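Local coordinates for protein putative NADH Oxidase (Clostridium acetobutylicum, PDB 3E10) that binds flavin mononucleotide and, as a putative NADH oxidase of the nitroreductase family, probably catalyses flavin-dependent oxidoreduction, at residues R12-K17 against K68-A73. Numbering follows the deposited sequence. Where two conformers were deposited one is given.
Sequences RNYKGK and KTAPLA. With FMN (flavin mononucleotide), chain L.
Tyr14 and Thr69 meet where the backbone N of Tyr14 donates to Thr69 OG1 at 3.2 Å, in a moderately bent bond (N-H...O 147°). In Thr69, chi1 of 64° sets OG1 between its own backbone N and carbonyl carbon, facing the Tyr14 amide; a short hydroxyl side chain suits this place because it can accept the N-H of Tyr14 and still bond a water, 2.7 Å from OG1. The Tyr14 side chain crosses that of Thr69 at about a right angle, and its ring meets Ala70 obliquely, CD2 lying 3.4 Å from Ala70 CA, a closeness that alanine's lone methyl permits. Pro71, offering ring carbons and no N-H, packs CD 4.0 Å from Tyr14 CB, while its CG lies against the carbonyl O of Lys17. The contact lays the loop between helices 4-7 and 21-32 of this nitroreductase-family chain over the turn entering strand 72-79 of the antiparallel sheet. Tyrosine joins an apolar ring for Ala70 to a hydroxyl bonded to Ser143 OG on neighbouring strand 136-145. The extended Arg12 chain carries neighbouring N-H groups to the flavin: NE donates to FMN O2 (2.7 Å), NH2 in plane to N1 (3.1 Å).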
ATOM      1  N   ARG B  12     -10.655   3.827  15.260  1.00  7.35           N
ATOM      2  CA  ARG B  12      -9.932   3.301  16.418  1.00  8.30           C
ATOM      3  C   ARG B  12     -10.801   2.881  17.584  1.00  6.66           C
ATOM      4  O   ARG B  12     -10.282   2.493  18.624  1.00 10.05           O
ATOM      5  CB  ARG B  12      -8.911   4.328  16.883  1.00  7.15           C
ATOM      6  CG  ARG B  12      -7.859   4.638  15.813  1.00  7.85           C
ATOM      7  CD  ARG B  12      -6.818   5.626  16.340  1.00  8.10           C
ATOM      8  NE  ARG B  12      -5.705   5.806  15.427  1.00  7.09           N
ATOM      9  CZ  ARG B  12      -5.616   6.754  14.500  1.00  7.96           C
ATOM     10  NH1 ARG B  12      -6.565   7.671  14.343  1.00 11.68           N
ATOM     11  NH2 ARG B  12      -4.544   6.801  13.715  1.00  8.39           N
ATOM     12  N   ASN B  13     -12.122   2.860  17.357  1.00  8.17           N
ATOM     13  CA  ASN B  13     -13.076   2.547  18.405  0.50  8.98           C
ATOM     14  C   ASN B  13     -14.248   1.851  17.723  1.00  9.25           C
ATOM     15  O   ASN B  13     -14.706   2.323  16.700  1.00  9.70           O
ATOM     16  CB  ASN B  13     -13.482   3.860  19.072  0.50  9.84           C
ATOM     17  CG  ASN B  13     -14.311   3.667  20.311  0.50 14.05           C
ATOM     18  OD1 ASN B  13     -14.182   2.668  21.017  0.50 14.34           O
ATOM     19  ND2 ASN B  13     -15.162   4.648  20.595  0.50 17.13           N
ATOM     20  N   TYR B  14     -14.710   0.743  18.300  1.00  9.07           N
ATOM     21  CA  TYR B  14     -15.664  -0.139  17.648  1.00  9.16           C
ATOM     22  C   TYR B  14     -16.800  -0.544  18.555  1.00 10.55           C
ATOM     23  O   TYR B  14     -16.675  -0.611  19.798  1.00 10.79           O
ATOM     24  CB  TYR B  14     -14.984  -1.437  17.153  1.00  8.82           C
ATOM     25  CG  TYR B  14     -13.662  -1.151  16.485  1.00  8.40           C
ATOM     26  CD1 TYR B  14     -13.624  -0.686  15.184  1.00  8.64           C
ATOM     27  CD2 TYR B  14     -12.469  -1.310  17.167  1.00  9.56           C
ATOM     28  CE1 TYR B  14     -12.418  -0.354  14.574  1.00  8.31           C
ATOM     29  CE2 TYR B  14     -11.277  -0.979  16.589  1.00  9.41           C
ATOM     30  CZ  TYR B  14     -11.235  -0.519  15.297  1.00  9.10           C
ATOM     31  OH  TYR B  14      -9.984  -0.231  14.763  1.00 11.43           O
ATOM     32  N   LYS B  15     -17.903  -0.845  17.899  1.00  9.44           N
ATOM     33  CA  LYS B  15     -19.043  -1.532  18.505  0.50  9.25           C
ATOM     34  C   LYS B  15     -18.667  -2.954  18.912  1.00 10.10           C
ATOM     35  O   LYS B  15     -17.662  -3.491  18.467  1.00 11.60           O
ATOM     36  CB  LYS B  15     -20.209  -1.577  17.508  0.50  9.09           C
ATOM     37  CG  LYS B  15     -20.665  -0.192  17.065  0.50 10.00           C
ATOM     38  CD  LYS B  15     -21.891  -0.210  16.209  0.50  8.95           C
ATOM     39  CE  LYS B  15     -22.520   1.195  16.142  0.50 11.75           C
ATOM     40  NZ  LYS B  15     -23.470   1.353  15.009  0.50 13.98           N
ATOM     41  N   GLY B  16     -19.510  -3.587  19.722  1.00  9.49           N
ATOM     42  CA  GLY B  16     -19.251  -4.978  20.102  1.00 11.36           C
ATOM     43  C   GLY B  16     -19.598  -6.001  19.025  1.00  9.88           C
ATOM     44  O   GLY B  16     -19.145  -7.130  19.088  1.00 12.43           O
ATOM     45  N   LYS B  17     -20.410  -5.595  18.049  1.00 10.48           N
ATOM     46  CA  LYS B  17     -20.892  -6.465  16.997  0.50 10.02           C
ATOM     47  C   LYS B  17     -19.743  -7.208  16.316  1.00 10.08           C
ATOM     48  O   LYS B  17     -18.767  -6.590  15.903  1.00  9.37           O
ATOM     49  CB  LYS B  17     -21.647  -5.620  15.958  0.50 10.40           C
ATOM     50  CG  LYS B  17     -22.177  -6.383  14.746  0.50 12.10           C
ATOM     51  CD  LYS B  17     -23.058  -5.512  13.847  0.50 11.32           C
ATOM     52  CE  LYS B  17     -23.696  -6.349  12.724  0.50 13.03           C
ATOM     53  NZ  LYS B  17     -24.529  -7.515  13.209  0.50 14.71           N
ATOM     54  N   LYS B  68      -8.491  -2.853  22.075  1.00  9.96           N
ATOM     55  CA  LYS B  68      -9.258  -3.098  23.294  1.00 11.09           C
ATOM     56  C   LYS B  68     -10.763  -3.166  23.072  1.00 10.35           C
ATOM     57  O   LYS B  68     -11.484  -3.743  23.892  1.00 12.86           O
ATOM     58  CB  LYS B  68      -8.931  -2.056  24.361  1.00 12.46           C
ATOM     59  CG  LYS B  68      -7.463  -2.104  24.790  1.00 16.70           C
ATOM     60  CD  LYS B  68      -7.184  -1.141  25.911  1.00 21.04           C
ATOM     61  CE  LYS B  68      -5.732  -1.190  26.341  1.00 26.89           C
ATOM     62  NZ  LYS B  68      -5.256  -2.576  26.654  1.00 32.49           N
ATOM     63  N   THR B  69     -11.239  -2.583  21.978  1.00  9.14           N
ATOM     64  CA  THR B  69     -12.660  -2.712  21.600  1.00 10.51           C
ATOM     65  C   THR B  69     -12.909  -3.487  20.318  1.00 10.00           C
ATOM     66  O   THR B  69     -14.061  -3.767  19.968  1.00 12.07           O
ATOM     67  CB  THR B  69     -13.374  -1.353  21.532  1.00 10.81           C
ATOM     68  OG1 THR B  69     -12.795  -0.568  20.485  1.00 11.18           O
ATOM     69  CG2 THR B  69     -13.300  -0.568  22.891  1.00 14.25           C
ATOM     70  N   ALA B  70     -11.853  -3.867  19.605  1.00  9.81           N
ATOM     71  CA  ALA B  70     -12.015  -4.488  18.302  1.00  9.07           C
ATOM     72  C   ALA B  70     -12.543  -5.909  18.423  1.00  8.36           C
ATOM     73  O   ALA B  70     -12.006  -6.693  19.207  1.00 10.02           O
ATOM     74  CB  ALA B  70     -10.657  -4.521  17.555  1.00 11.25           C
ATOM     75  N   PRO B  71     -13.593  -6.254  17.667  1.00  8.48           N
ATOM     76  CA  PRO B  71     -14.003  -7.644  17.597  1.00  8.81           C
ATOM     77  C   PRO B  71     -13.214  -8.523  16.633  1.00  8.21           C
ATOM     78  O   PRO B  71     -13.440  -9.741  16.586  1.00  9.43           O
ATOM     79  CB  PRO B  71     -15.429  -7.539  17.054  1.00  9.38           C
ATOM     80  CG  PRO B  71     -15.357  -6.337  16.132  1.00  9.22           C
ATOM     81  CD  PRO B  71     -14.531  -5.386  16.928  1.00  6.59           C
ATOM     82  N   LEU B  72     -12.317  -7.904  15.861  1.00  8.44           N
ATOM     83  CA  LEU B  72     -11.514  -8.626  14.898  1.00  6.95           C
ATOM     84  C   LEU B  72     -10.141  -7.981  14.842  1.00  7.44           C
ATOM     85  O   LEU B  72     -10.029  -6.753  14.842  1.00  7.54           O
ATOM     86  CB  LEU B  72     -12.129  -8.526  13.492  1.00  7.94           C
ATOM     87  CG  LEU B  72     -11.398  -9.183  12.317  1.00  8.05           C
ATOM     88  CD1 LEU B  72     -11.308 -10.684  12.489  1.00 10.98           C
ATOM     89  CD2 LEU B  72     -12.115  -8.843  11.011  1.00 10.40           C
ATOM     90  N   ALA B  73      -9.120  -8.817  14.808  1.00  6.64           N
ATOM     91  CA  ALA B  73      -7.760  -8.349  14.492  1.00  7.61           C
ATOM     92  C   ALA B  73      -7.159  -9.241  13.427  1.00  7.85           C
ATOM     93  O   ALA B  73      -7.379 -10.466  13.438  1.00  8.02           O
ATOM     94  CB  ALA B  73      -6.859  -8.373  15.749  1.00  9.16           C
TER
HETATM   95  N1  FMN L 501      -2.498   4.518  13.812  1.00  6.31           N
HETATM   96  C2  FMN L 501      -2.500   4.152  15.126  1.00  6.35           C
HETATM   97  O2  FMN L 501      -3.428   4.510  15.866  1.00  8.96           O
HETATM   98  N3  FMN L 501      -1.485   3.368  15.607  1.00  6.09           N
HETATM   99  C4  FMN L 501      -0.393   3.001  14.852  1.00  6.03           C
HETATM  100  O4  FMN L 501       0.511   2.279  15.335  1.00  8.02           O
HETATM  101  C4A FMN L 501      -0.398   3.360  13.503  1.00  6.43           C
HETATM  102  N5  FMN L 501       0.631   2.954  12.697  1.00  6.77           N
HETATM  103  C5A FMN L 501       0.582   3.270  11.341  1.00  6.42           C
HETATM  104  C6  FMN L 501       1.630   2.844  10.530  1.00  6.01           C
HETATM  105  C7  FMN L 501       1.644   3.132   9.161  1.00  5.88           C
HETATM  106  C7M FMN L 501       2.724   2.606   8.292  1.00  7.83           C
HETATM  107  C8  FMN L 501       0.561   3.838   8.613  1.00  5.11           C
HETATM  108  C8M FMN L 501       0.422   3.971   7.094  1.00  6.38           C
HETATM  109  C9  FMN L 501      -0.484   4.259   9.445  1.00  5.67           C
HETATM  110  C9A FMN L 501      -0.482   4.003  10.805  1.00  5.08           C
HETATM  111  N10 FMN L 501      -1.503   4.441  11.654  1.00  5.98           N
HETATM  112  C10 FMN L 501      -1.485   4.090  12.997  1.00  5.23           C
HETATM  113  C1' FMN L 501      -2.643   5.183  11.093  1.00  5.58           C
HETATM  114  C2' FMN L 501      -2.245   6.646  10.845  1.00  5.86           C
HETATM  115  O2' FMN L 501      -2.119   7.389  12.055  1.00  6.35           O
HETATM  116  C3' FMN L 501      -3.308   7.316   9.966  1.00  6.12           C
HETATM  117  O3' FMN L 501      -3.271   6.697   8.691  1.00  5.87           O
HETATM  118  C4' FMN L 501      -3.139   8.840   9.820  1.00  5.99           C
HETATM  119  O4' FMN L 501      -3.378   9.501  11.059  1.00  8.06           O
HETATM  120  C5' FMN L 501      -4.047   9.465   8.763  1.00  6.11           C
HETATM  121  O5' FMN L 501      -5.432   9.267   9.071  1.00  5.88           O
HETATM  122  P   FMN L 501      -6.358   8.421   8.081  1.00  6.78           P
HETATM  123  O1P FMN L 501      -6.217   8.998   6.696  1.00  6.94           O
HETATM  124  O2P FMN L 501      -5.894   7.001   8.089  1.00  6.37           O
HETATM  125  O3P FMN L 501      -7.752   8.612   8.635  1.00  6.87           O
HETATM  126  O   HOH W   1     -10.701   0.766  21.577  0.50 12.67           O